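Local coordinates for iron-sulfur cluster co-chaperone protein HscB (Homo sapiens, PDB 3BVO), which acts as a mitochondrial co-chaperone in iron-sulfur cluster assembly, working with ISCU and the Hsp70 chaperone HSPA9 in an iron-sulfur transfer complex, at residues Cys33-Ala38 and Gln83-Phe88; Arg71-Asp76 and Lys91-Val96; Ile135-Ile140 and Arg191-Ile196; Ser158-Lys163 and Asn195-Ile200. All blocks are in the same frame, centred on the assembly; numbering follows the deposited sequence.

Contact 1 (Cys33-Ala38 and Gln83-Phe88); sequences CRALQA and QTEKDF. With ZN (zinc ion), chain C.
Leu36 sets CG anti to its backbone N (chi1 -177°), and Phe88 holds CG beside its own N and anti to the carbonyl carbon (chi1 -66°); from these CG positions the two side chains pass each other in opposite directions. The tetracysteine zinc-binding motif is here seated on the J domain: the chain leaving its last cysteine runs over the first turns of helix 83-104. Leu36 meets the root of the phenylalanine, its branch CD2 lying 3.6 Å from Phe88 CB. The ring itself serves Ala38, whose CB forms a CH-pi contact over one face, 4.0 Å from the centroid of the Phe88 ring. Trp14, from the cysteine motif, meets Phe88 edge-to-face and uses its indole N-H to bond Leu36 O. An alanine in place of Phe88 would probably leave the Ala38 methyl and the Trp14 ring without their aromatic partner and open a gap between loop and helix.

One polar bond joins the two segments. The Glu85 side chain, extended beyond CG, offers OE2 to Leu36 N at 3.2 Å, with a fairly straight N-H...O angle of 160°. The amide meets OE2 on the anti side and somewhat out of the carboxylate plane. Gln37 turns from the helix and braces its own loop: NE2 donates to Ala35 O at 2.8 Å, from above that carbonyl's plane. Beyond it, Cys33 SG binds the zinc ion at 2.3 Å, completing the site with Cys13, Cys16 and Cys30.

Contact 2 (Arg71-Asp76 and Lys91-Val96); sequences RLVHPD and KHSTLV
Val73 and His92 make the apolar centre of this contact, their side chains crossing at about a right angle with Val73 CB 3.7 Å from His92 CB. Both valine branches touch His92 CB; CG1 also comes obliquely to the imidazole, 4.0 Å from His92 CG, and Val73 CG2 meets Ser93 N and, more distantly, Val96 CG2 at 4.2 Å.

Mixed polar and apolar contacts surround Ser93. Its OG stands anti to the backbone N (chi1 -155°), which brings it 3.7 Å from His74 CD2 and 3.8 Å from Pro75 CD. No hydrogen bond crosses between the segments; Ser93 OG is bonded to Gln70 OE1, about one turn before Val73 in helix 59-73.

Other polar interactions fix the turn. Val73 O is bonded to Ser89 OG, tying the last turn of helix 59-73 to helix 83-104. His74, Pro75 and Asp76 form the HPD signature of J domains, which in this family is needed to stimulate the Hsp70 ATPase. Within it, Pro75 CD lies over one face of the His74 ring, toward its rim, and Asp76 N makes a weak bond to His74 ND1 at 3.4 Å.

The contact lies at the HPD end of the antiparallel pair formed by helices 59-73 and 83-104. Val96 also packs on Tyr66 of helix 59-73 and on Met49 in a loop, while His92 NE2 bonds Gln37 O in the loop that follows the zinc site.

Contact 3 (Ile135-Ile140 and Arg191-Ile196); sequences IEIMEI and RYFSNI
Ile137 and Ile196 meet methyl to methyl, CD1 to CD1 at 3.8 Å, and their two side chains cross obliquely between helices 131-146 and 180-203. The angles at which the side chains approach one another organise the rest of the contact. Ile137 starts out flanking the opposite helix, but its outer torsion (chi2 -61°) carries CD1 in among three residues of the facing segment. Against Tyr192 it crosses at about a right angle, CD1 lying 3.9 Å from Tyr192 CB, so the isoleucine touches the base of the tyrosine and meets its ring obliquely. The Phe193 ring also comes in, with its CE1 3.9 Å from Ile137 CD1, again at a slant.

Ile140, one turn further on, approaches Ile196 at about a right angle. Its CG2 branch touches Ile196 CD1 at 3.8 Å and Ile196 CG2 at 4.0 Å. Ile196 CD1 is thus met by both Ile137 CD1 and Ile140 CG2, just as Ile137 CD1 is met by three residues. No hydrogen bond crosses the interface. The phenol end of Tyr192 is directed elsewhere, its OH bonded to Asp126 OD2 and its ring edge-to-face with Phe133.

The two segments run parallel, 1° apart in direction, with axes 11.7 Å from each other, as suits the first and third helices of a three-helix bundle. Helix 150-176 supplies the antiparallel middle member: Ile140 packs on its Ile159, Phe193 on Lys163 and Gln164, and Ile196 on Val160.

Contact 4 (Ser158-Lys163 and Asn195-Ile200); sequences SIVKAK and NIEEKI
Val160 lies against the aliphatic stem of Glu197, with Val160 CG1 3.5 Å from Glu197 CG, and this pairing forms the tighter part of the contact. The valine sets CG1 anti to its backbone N (chi1 157°), which turns that branch to the glutamate and leaves CG2 for the hydrophobic interior. CG2 meets Ile196 CG2 at 3.9 Å and, less closely, Ile200 CD1 at 4.2 Å. One small branched residue thus spans a full turn of helix 180-203, where the helices of the C-terminal bundle, 150-176 and 180-203, pass in roughly antiparallel directions. The axes of the short segments come within 10.6 Å at an angle of 149°.

The solvent side is looser. Lys161 bends at its second and third torsions, bringing its end across that of Glu197 at about a right angle. Even so, Lys161 NZ stays 4.1 Å from Glu197 OE2, too far for a salt bridge. The firmer polar partner of the glutamate is Gln164, whose NE2 is hydrogen-bonded to Glu197 OE1. An alanine at Glu197 would probably leave Gln164 NE2 without this acceptor, Lys161 without its nearby opposite charge and Val160 CG1 without the methylene it rests on.

The glutamate therefore plays two parts: its stem extends the apolar surface outward from Val160, and its carboxylate keeps to the polar margin. With the lysine only near it, any electrostatic gain is likely to be modest, so cohesion across this interface rests mainly on apolar contact.

From the N terminus, contact 1 opens at the last zinc ligand, and its loop closes only when helix 83-104 begins. Within that loop contact 2 opens, at the end of helix 59-73, and it closes further along helix 83-104, so the two cross. They also touch, mainly through Leu36 and Gln37 against His92, joining the metal-binding motif to the J domain. Both are complete before the C-terminal bundle starts. There contact 3 opens on helix 131-146 and contact 4 on helix 150-176, both ending on helix 180-203 and sharing Ile196. The two pairs lie on opposite sides of the chain's centre; contacts 2 and 3 have centres about 38 Å apart.

Contact 1 (Cys33-Ala38 and Gln83-Phe88)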
# COMPACT_ATOMS: atom_id res chain seq x y z
N CYS A 33 12.27 16.57 -26.59
CA CYS A 33 13.33 15.64 -27.02
C CYS A 33 13.02 14.14 -26.80
O CYS A 33 13.82 13.27 -27.18
CB CYS A 33 14.67 16.03 -26.36
SG CYS A 33 14.81 15.58 -24.63
N ARG A 34 11.87 13.85 -26.20
CA ARG A 34 11.35 12.50 -26.04
C ARG A 34 12.07 11.66 -24.98
O ARG A 34 11.74 10.49 -24.77
CB ARG A 34 11.30 11.77 -27.39
CG ARG A 34 10.10 10.85 -27.60
CD ARG A 34 10.16 10.22 -28.98
NE ARG A 34 9.56 8.90 -29.02
CZ ARG A 34 8.64 8.50 -29.89
NH1 ARG A 34 8.21 9.32 -30.84
NH2 ARG A 34 8.16 7.27 -29.83
N ALA A 35 13.05 12.27 -24.30
CA ALA A 35 13.84 11.60 -23.26
C ALA A 35 13.02 11.30 -21.99
O ALA A 35 12.13 12.07 -21.61
CB ALA A 35 15.04 12.45 -22.91
N LEU A 36 13.32 10.17 -21.34
CA LEU A 36 12.61 9.78 -20.13
C LEU A 36 13.14 10.61 -18.99
O LEU A 36 14.35 10.65 -18.76
CB LEU A 36 12.79 8.29 -19.84
CG LEU A 36 12.03 7.75 -18.62
CD1 LEU A 36 10.70 7.15 -19.01
CD2 LEU A 36 12.83 6.70 -17.88
N GLN A 37 12.24 11.25 -18.26
CA GLN A 37 12.64 12.21 -17.23
C GLN A 37 12.85 11.55 -15.88
O GLN A 37 12.39 10.43 -15.64
CB GLN A 37 11.59 13.32 -17.11
CG GLN A 37 11.26 13.99 -18.42
CD GLN A 37 12.44 14.74 -18.97
OE1 GLN A 37 12.80 15.80 -18.47
NE2 GLN A 37 13.06 14.19 -20.02
N ALA A 38 13.59 12.25 -15.01
CA ALA A 38 13.75 11.83 -13.62
C ALA A 38 12.37 11.83 -12.93
O ALA A 38 11.56 12.72 -13.15
CB ALA A 38 14.72 12.74 -12.91
N GLN A 83 22.79 5.23 -20.51
CA GLN A 83 22.89 4.87 -19.10
C GLN A 83 21.95 5.71 -18.26
O GLN A 83 21.32 5.21 -17.33
CB GLN A 83 24.32 5.01 -18.60
CG GLN A 83 24.55 4.52 -17.16
CD GLN A 83 23.92 3.16 -16.86
OE1 GLN A 83 23.10 3.04 -15.95
NE2 GLN A 83 24.31 2.14 -17.64
N THR A 84 21.84 6.99 -18.60
CA THR A 84 20.91 7.88 -17.91
C THR A 84 19.45 7.40 -18.00
O THR A 84 18.73 7.39 -17.00
CB THR A 84 21.02 9.30 -18.45
OG1 THR A 84 22.39 9.63 -18.65
CG2 THR A 84 20.40 10.30 -17.49
N GLU A 85 19.02 7.00 -19.20
CA GLU A 85 17.66 6.51 -19.38
C GLU A 85 17.46 5.17 -18.68
O GLU A 85 16.43 4.99 -18.02
CB GLU A 85 17.28 6.43 -20.85
CG GLU A 85 16.90 7.77 -21.42
CD GLU A 85 16.25 7.67 -22.77
OE1 GLU A 85 16.93 7.20 -23.72
OE2 GLU A 85 15.07 8.05 -22.88
N LYS A 86 18.43 4.27 -18.79
CA LYS A 86 18.42 3.02 -18.02
C LYS A 86 18.23 3.29 -16.52
O LYS A 86 17.36 2.69 -15.88
CB LYS A 86 19.71 2.24 -18.24
CG LYS A 86 19.76 1.44 -19.52
CD LYS A 86 21.13 0.82 -19.69
CE LYS A 86 21.24 0.06 -21.00
NZ LYS A 86 22.57 0.22 -21.66
N ASP A 87 19.04 4.18 -15.97
CA ASP A 87 18.90 4.65 -14.60
C ASP A 87 17.48 5.02 -14.26
O ASP A 87 16.87 4.39 -13.40
CB ASP A 87 19.79 5.86 -14.36
CG ASP A 87 20.85 5.59 -13.32
OD1 ASP A 87 20.46 5.34 -12.15
OD2 ASP A 87 22.06 5.64 -13.69
N PHE A 88 16.95 6.03 -14.95
CA PHE A 88 15.62 6.53 -14.67
C PHE A 88 14.53 5.50 -14.91
O PHE A 88 13.54 5.48 -14.19
CB PHE A 88 15.33 7.77 -15.50
CG PHE A 88 16.17 8.94 -15.16
CD1 PHE A 88 16.60 9.16 -13.85
CD2 PHE A 88 16.52 9.86 -16.15
CE1 PHE A 88 17.38 10.26 -13.54
CE2 PHE A 88 17.30 10.96 -15.84
CZ PHE A 88 17.73 11.16 -14.54
ZN ZN C . 14.33 17.31 -23.17

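Contact 2 (Arg71-Asp76 and Lys91-Val96)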
# COMPACT_ATOMS: atom_id res chain seq x y z
N ARG A 71 4.43 -0.50 -19.23
CA ARG A 71 4.64 -0.50 -20.67
C ARG A 71 5.60 0.64 -21.05
O ARG A 71 6.33 0.54 -22.03
CB ARG A 71 3.29 -0.34 -21.38
CG ARG A 71 3.23 -0.90 -22.80
CD ARG A 71 1.83 -0.78 -23.43
NE ARG A 71 0.88 -1.78 -22.92
CZ ARG A 71 -0.19 -1.51 -22.17
NH1 ARG A 71 -0.97 -2.51 -21.76
NH2 ARG A 71 -0.51 -0.26 -21.83
N LEU A 72 5.61 1.70 -20.24
CA LEU A 72 6.36 2.92 -20.57
C LEU A 72 7.75 2.95 -19.97
O LEU A 72 8.67 3.43 -20.60
CB LEU A 72 5.60 4.16 -20.10
CG LEU A 72 4.27 4.48 -20.79
CD1 LEU A 72 3.50 5.51 -19.98
CD2 LEU A 72 4.50 4.97 -22.22
N VAL A 73 7.89 2.44 -18.75
CA VAL A 73 9.14 2.63 -18.00
C VAL A 73 9.98 1.38 -17.69
O VAL A 73 11.11 1.50 -17.21
CB VAL A 73 8.91 3.41 -16.69
CG1 VAL A 73 8.33 4.77 -16.98
CG2 VAL A 73 8.04 2.61 -15.73
N HIS A 74 9.44 0.19 -17.95
CA HIS A 74 10.14 -1.05 -17.62
C HIS A 74 11.49 -1.20 -18.32
O HIS A 74 11.59 -1.00 -19.53
CB HIS A 74 9.26 -2.27 -17.90
CG HIS A 74 9.77 -3.52 -17.25
ND1 HIS A 74 10.63 -4.40 -17.88
CD2 HIS A 74 9.57 -4.03 -16.01
CE1 HIS A 74 10.92 -5.39 -17.06
NE2 HIS A 74 10.29 -5.19 -15.92
N PRO A 75 12.54 -1.58 -17.56
CA PRO A 75 13.92 -1.57 -18.06
C PRO A 75 14.17 -2.35 -19.36
O PRO A 75 15.14 -2.06 -20.06
CB PRO A 75 14.72 -2.17 -16.90
CG PRO A 75 13.90 -1.85 -15.71
CD PRO A 75 12.50 -2.04 -16.16
N ASP A 76 13.29 -3.32 -19.65
CA ASP A 76 13.34 -4.11 -20.88
C ASP A 76 13.38 -3.26 -22.15
O ASP A 76 14.13 -3.57 -23.09
CB ASP A 76 12.13 -5.05 -20.94
CG ASP A 76 12.31 -6.28 -20.05
OD1 ASP A 76 13.01 -6.17 -19.02
OD2 ASP A 76 11.75 -7.36 -20.39
N LYS A 91 14.60 3.48 -11.90
CA LYS A 91 14.02 4.24 -10.79
C LYS A 91 12.49 4.25 -10.85
O LYS A 91 11.85 3.73 -9.94
CB LYS A 91 14.63 5.64 -10.67
CG LYS A 91 16.08 5.59 -10.19
CD LYS A 91 16.68 6.94 -9.84
CE LYS A 91 18.10 6.75 -9.27
NZ LYS A 91 18.66 8.00 -8.67
N HIS A 92 11.93 4.81 -11.93
CA HIS A 92 10.48 4.80 -12.21
C HIS A 92 9.83 3.44 -11.93
O HIS A 92 8.89 3.36 -11.13
CB HIS A 92 10.22 5.14 -13.68
CG HIS A 92 10.19 6.60 -13.98
ND1 HIS A 92 9.14 7.42 -13.61
CD2 HIS A 92 11.05 7.39 -14.66
CE1 HIS A 92 9.37 8.65 -14.02
NE2 HIS A 92 10.53 8.66 -14.66
N SER A 93 10.34 2.38 -12.58
CA SER A 93 9.75 1.03 -12.50
C SER A 93 9.67 0.49 -11.06
O SER A 93 8.67 -0.15 -10.69
CB SER A 93 10.53 0.06 -13.38
OG SER A 93 9.72 -1.03 -13.77
N THR A 94 10.71 0.75 -10.28
CA THR A 94 10.69 0.52 -8.84
C THR A 94 9.57 1.28 -8.16
O THR A 94 8.81 0.69 -7.40
CB THR A 94 12.04 0.90 -8.16
OG1 THR A 94 13.13 0.31 -8.88
CG2 THR A 94 12.07 0.42 -6.71
N LEU A 95 9.45 2.59 -8.43
CA LEU A 95 8.41 3.39 -7.77
C LEU A 95 7.05 2.82 -8.15
O LEU A 95 6.20 2.61 -7.29
CB LEU A 95 8.47 4.87 -8.15
CG LEU A 95 9.68 5.75 -7.82
CD1 LEU A 95 9.64 7.00 -8.67
CD2 LEU A 95 9.75 6.12 -6.34
N VAL A 96 6.86 2.55 -9.44
CA VAL A 96 5.60 2.02 -9.93
C VAL A 96 5.22 0.77 -9.14
O VAL A 96 4.08 0.63 -8.68
CB VAL A 96 5.65 1.73 -11.43
CG1 VAL A 96 4.39 1.03 -11.90
CG2 VAL A 96 5.85 3.02 -12.21

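Contact 3 (Ile135-Ile140 and Arg191-Ile196)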
# COMPACT_ATOMS: atom_id res chain seq x y z
N ILE A 135 -7.35 -8.08 25.58
CA ILE A 135 -8.08 -9.28 25.98
C ILE A 135 -8.42 -10.16 24.78
O ILE A 135 -8.17 -11.37 24.81
CB ILE A 135 -9.34 -8.95 26.82
CG1 ILE A 135 -9.01 -8.91 28.31
CG2 ILE A 135 -10.44 -9.98 26.62
CD1 ILE A 135 -8.69 -7.54 28.85
N GLU A 136 -8.99 -9.56 23.73
CA GLU A 136 -9.32 -10.28 22.50
C GLU A 136 -8.10 -10.97 21.93
O GLU A 136 -8.17 -12.13 21.51
CB GLU A 136 -9.91 -9.34 21.44
CG GLU A 136 -11.32 -8.87 21.77
CD GLU A 136 -11.75 -7.64 20.97
OE1 GLU A 136 -11.65 -7.69 19.71
OE2 GLU A 136 -12.19 -6.63 21.59
N ILE A 137 -6.98 -10.25 21.95
CA ILE A 137 -5.74 -10.71 21.33
C ILE A 137 -5.15 -11.93 22.00
O ILE A 137 -4.64 -12.84 21.34
CB ILE A 137 -4.71 -9.57 21.27
CG1 ILE A 137 -4.97 -8.72 20.04
CG2 ILE A 137 -3.28 -10.11 21.23
CD1 ILE A 137 -4.87 -9.48 18.71
N MSE A 138 -5.23 -11.97 23.32
CA MSE A 138 -4.68 -13.09 24.04
C MSE A 138 -5.63 -14.28 24.00
O MSE A 138 -5.20 -15.43 24.14
CB MSE A 138 -4.30 -12.69 25.46
CG MSE A 138 -5.45 -12.53 26.39
SE MSE A 138 -4.69 -12.45 28.17
CE MSE A 138 -4.41 -10.51 28.23
N GLU A 139 -6.90 -13.98 23.78
CA GLU A 139 -7.91 -15.00 23.58
C GLU A 139 -7.72 -15.71 22.24
O GLU A 139 -7.70 -16.94 22.17
CB GLU A 139 -9.30 -14.38 23.69
CG GLU A 139 -10.43 -15.37 23.60
CD GLU A 139 -11.73 -14.81 24.14
OE1 GLU A 139 -11.68 -13.92 25.02
OE2 GLU A 139 -12.80 -15.28 23.70
N ILE A 140 -7.57 -14.93 21.18
CA ILE A 140 -7.26 -15.47 19.86
C ILE A 140 -6.00 -16.32 19.92
O ILE A 140 -5.98 -17.47 19.45
CB ILE A 140 -7.06 -14.35 18.80
CG1 ILE A 140 -8.20 -13.32 18.83
CG2 ILE A 140 -6.89 -14.95 17.42
CD1 ILE A 140 -9.59 -13.87 18.55
N ARG A 191 -3.19 -4.43 11.96
CA ARG A 191 -1.85 -4.97 11.88
C ARG A 191 -1.75 -6.29 12.66
O ARG A 191 -1.20 -7.28 12.15
CB ARG A 191 -0.79 -3.95 12.32
CG ARG A 191 0.48 -4.07 11.49
CD ARG A 191 1.65 -3.31 12.08
NE ARG A 191 1.24 -2.01 12.59
CZ ARG A 191 1.98 -0.90 12.54
NH1 ARG A 191 1.49 0.22 13.04
NH2 ARG A 191 3.18 -0.91 11.99
N TYR A 192 -2.30 -6.31 13.88
CA TYR A 192 -2.36 -7.53 14.68
C TYR A 192 -2.99 -8.69 13.94
O TYR A 192 -2.38 -9.75 13.78
CB TYR A 192 -3.09 -7.30 16.00
CG TYR A 192 -2.22 -6.60 17.01
CD1 TYR A 192 -1.30 -7.31 17.81
CD2 TYR A 192 -2.28 -5.21 17.16
CE1 TYR A 192 -0.48 -6.65 18.73
CE2 TYR A 192 -1.46 -4.54 18.09
CZ TYR A 192 -0.57 -5.27 18.86
OH TYR A 192 0.22 -4.60 19.77
N PHE A 193 -4.20 -8.48 13.45
CA PHE A 193 -4.90 -9.57 12.81
C PHE A 193 -4.22 -10.08 11.55
O PHE A 193 -4.32 -11.26 11.26
CB PHE A 193 -6.37 -9.22 12.59
CG PHE A 193 -7.19 -9.30 13.85
CD1 PHE A 193 -6.92 -8.45 14.93
CD2 PHE A 193 -8.19 -10.24 13.98
CE1 PHE A 193 -7.65 -8.53 16.11
CE2 PHE A 193 -8.93 -10.32 15.16
CZ PHE A 193 -8.66 -9.46 16.23
N SER A 194 -3.49 -9.22 10.83
CA SER A 194 -2.70 -9.66 9.67
C SER A 194 -1.66 -10.67 10.06
O SER A 194 -1.55 -11.73 9.44
CB SER A 194 -2.02 -8.49 9.00
OG SER A 194 -2.99 -7.68 8.38
N ASN A 195 -0.88 -10.36 11.09
CA ASN A 195 0.03 -11.33 11.67
C ASN A 195 -0.68 -12.65 11.99
O ASN A 195 -0.28 -13.71 11.51
CB ASN A 195 0.70 -10.76 12.91
CG ASN A 195 1.63 -9.61 12.60
OD1 ASN A 195 1.85 -8.73 13.43
ND2 ASN A 195 2.18 -9.61 11.38
N ILE A 196 -1.75 -12.58 12.76
CA ILE A 196 -2.47 -13.77 13.13
C ILE A 196 -2.89 -14.53 11.89
O ILE A 196 -2.85 -15.76 11.87
CB ILE A 196 -3.68 -13.47 14.03
CG1 ILE A 196 -3.20 -12.87 15.35
CG2 ILE A 196 -4.46 -14.73 14.31
CD1 ILE A 196 -4.32 -12.35 16.26

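Contact 4 (Ser158-Lys163 and Asn195-Ile200)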
# COMPACT_ATOMS: atom_id res chain seq x y z
N SER A 158 -12.58 -17.90 10.67
CA SER A 158 -13.85 -17.18 10.71
C SER A 158 -13.72 -15.99 11.64
O SER A 158 -13.81 -14.84 11.20
CB SER A 158 -14.98 -18.08 11.18
OG SER A 158 -15.25 -19.10 10.25
N ILE A 159 -13.48 -16.27 12.92
CA ILE A 159 -13.38 -15.24 13.95
C ILE A 159 -12.50 -14.08 13.49
O ILE A 159 -12.91 -12.92 13.55
CB ILE A 159 -12.86 -15.82 15.29
CG1 ILE A 159 -13.89 -16.78 15.90
CG2 ILE A 159 -12.53 -14.71 16.28
CD1 ILE A 159 -13.30 -17.79 16.86
N VAL A 160 -11.31 -14.42 13.00
CA VAL A 160 -10.34 -13.45 12.48
C VAL A 160 -10.86 -12.66 11.27
O VAL A 160 -10.65 -11.45 11.18
CB VAL A 160 -9.02 -14.14 12.10
CG1 VAL A 160 -8.25 -13.31 11.08
CG2 VAL A 160 -8.17 -14.39 13.33
N LYS A 161 -11.54 -13.34 10.35
CA LYS A 161 -11.99 -12.69 9.12
C LYS A 161 -13.22 -11.83 9.37
O LYS A 161 -13.39 -10.77 8.75
CB LYS A 161 -12.21 -13.71 8.00
CG LYS A 161 -10.98 -14.62 7.75
CD LYS A 161 -10.73 -14.95 6.28
CE LYS A 161 -9.89 -13.88 5.61
NZ LYS A 161 -9.36 -14.35 4.30
N ALA A 162 -14.06 -12.28 10.30
CA ALA A 162 -15.21 -11.50 10.74
C ALA A 162 -14.77 -10.18 11.36
O ALA A 162 -15.42 -9.15 11.15
CB ALA A 162 -16.05 -12.30 11.72
N LYS A 163 -13.68 -10.21 12.13
CA LYS A 163 -13.11 -9.00 12.71
C LYS A 163 -12.53 -8.13 11.60
O LYS A 163 -12.72 -6.91 11.60
CB LYS A 163 -12.02 -9.32 13.73
CG LYS A 163 -12.44 -10.15 14.91
CD LYS A 163 -13.04 -9.34 16.06
CE LYS A 163 -13.47 -10.30 17.17
NZ LYS A 163 -14.33 -9.66 18.19
N ASN A 195 -0.88 -10.36 11.09
CA ASN A 195 0.03 -11.33 11.67
C ASN A 195 -0.68 -12.65 11.99
O ASN A 195 -0.28 -13.71 11.51
CB ASN A 195 0.70 -10.76 12.91
CG ASN A 195 1.63 -9.61 12.60
OD1 ASN A 195 1.85 -8.73 13.43
ND2 ASN A 195 2.18 -9.61 11.38
N ILE A 196 -1.75 -12.58 12.76
CA ILE A 196 -2.47 -13.77 13.13
C ILE A 196 -2.89 -14.53 11.89
O ILE A 196 -2.85 -15.76 11.87
CB ILE A 196 -3.68 -13.47 14.03
CG1 ILE A 196 -3.20 -12.87 15.35
CG2 ILE A 196 -4.46 -14.73 14.31
CD1 ILE A 196 -4.32 -12.35 16.26
N GLU A 197 -3.26 -13.80 10.85
CA GLU A 197 -3.68 -14.43 9.60
C GLU A 197 -2.54 -15.22 9.00
O GLU A 197 -2.72 -16.36 8.57
CB GLU A 197 -4.16 -13.41 8.60
CG GLU A 197 -5.50 -12.80 8.91
CD GLU A 197 -6.14 -12.18 7.70
OE1 GLU A 197 -6.49 -10.98 7.75
OE2 GLU A 197 -6.30 -12.91 6.68
N GLU A 198 -1.37 -14.58 8.99
CA GLU A 198 -0.19 -15.15 8.36
C GLU A 198 0.26 -16.38 9.13
O GLU A 198 0.68 -17.36 8.52
CB GLU A 198 0.92 -14.10 8.28
CG GLU A 198 2.05 -14.40 7.26
CD GLU A 198 1.60 -14.47 5.78
OE1 GLU A 198 0.68 -13.73 5.37
OE2 GLU A 198 2.20 -15.28 5.03
N LYS A 199 0.13 -16.34 10.45
CA LYS A 199 0.48 -17.47 11.29
C LYS A 199 -0.41 -18.66 11.02
O LYS A 199 0.05 -19.80 11.01
CB LYS A 199 0.46 -17.08 12.77
CG LYS A 199 1.68 -16.24 13.15
CD LYS A 199 1.76 -15.88 14.62
CE LYS A 199 3.02 -15.06 14.89
NZ LYS A 199 2.87 -14.20 16.09
N ILE A 200 -1.69 -18.39 10.78
CA ILE A 200 -2.66 -19.42 10.45
C ILE A 200 -2.26 -20.08 9.13
O ILE A 200 -2.17 -21.31 9.05
CB ILE A 200 -4.10 -18.85 10.40
CG1 ILE A 200 -4.58 -18.52 11.82
CG2 ILE A 200 -5.06 -19.83 9.75
CD1 ILE A 200 -5.64 -17.44 11.88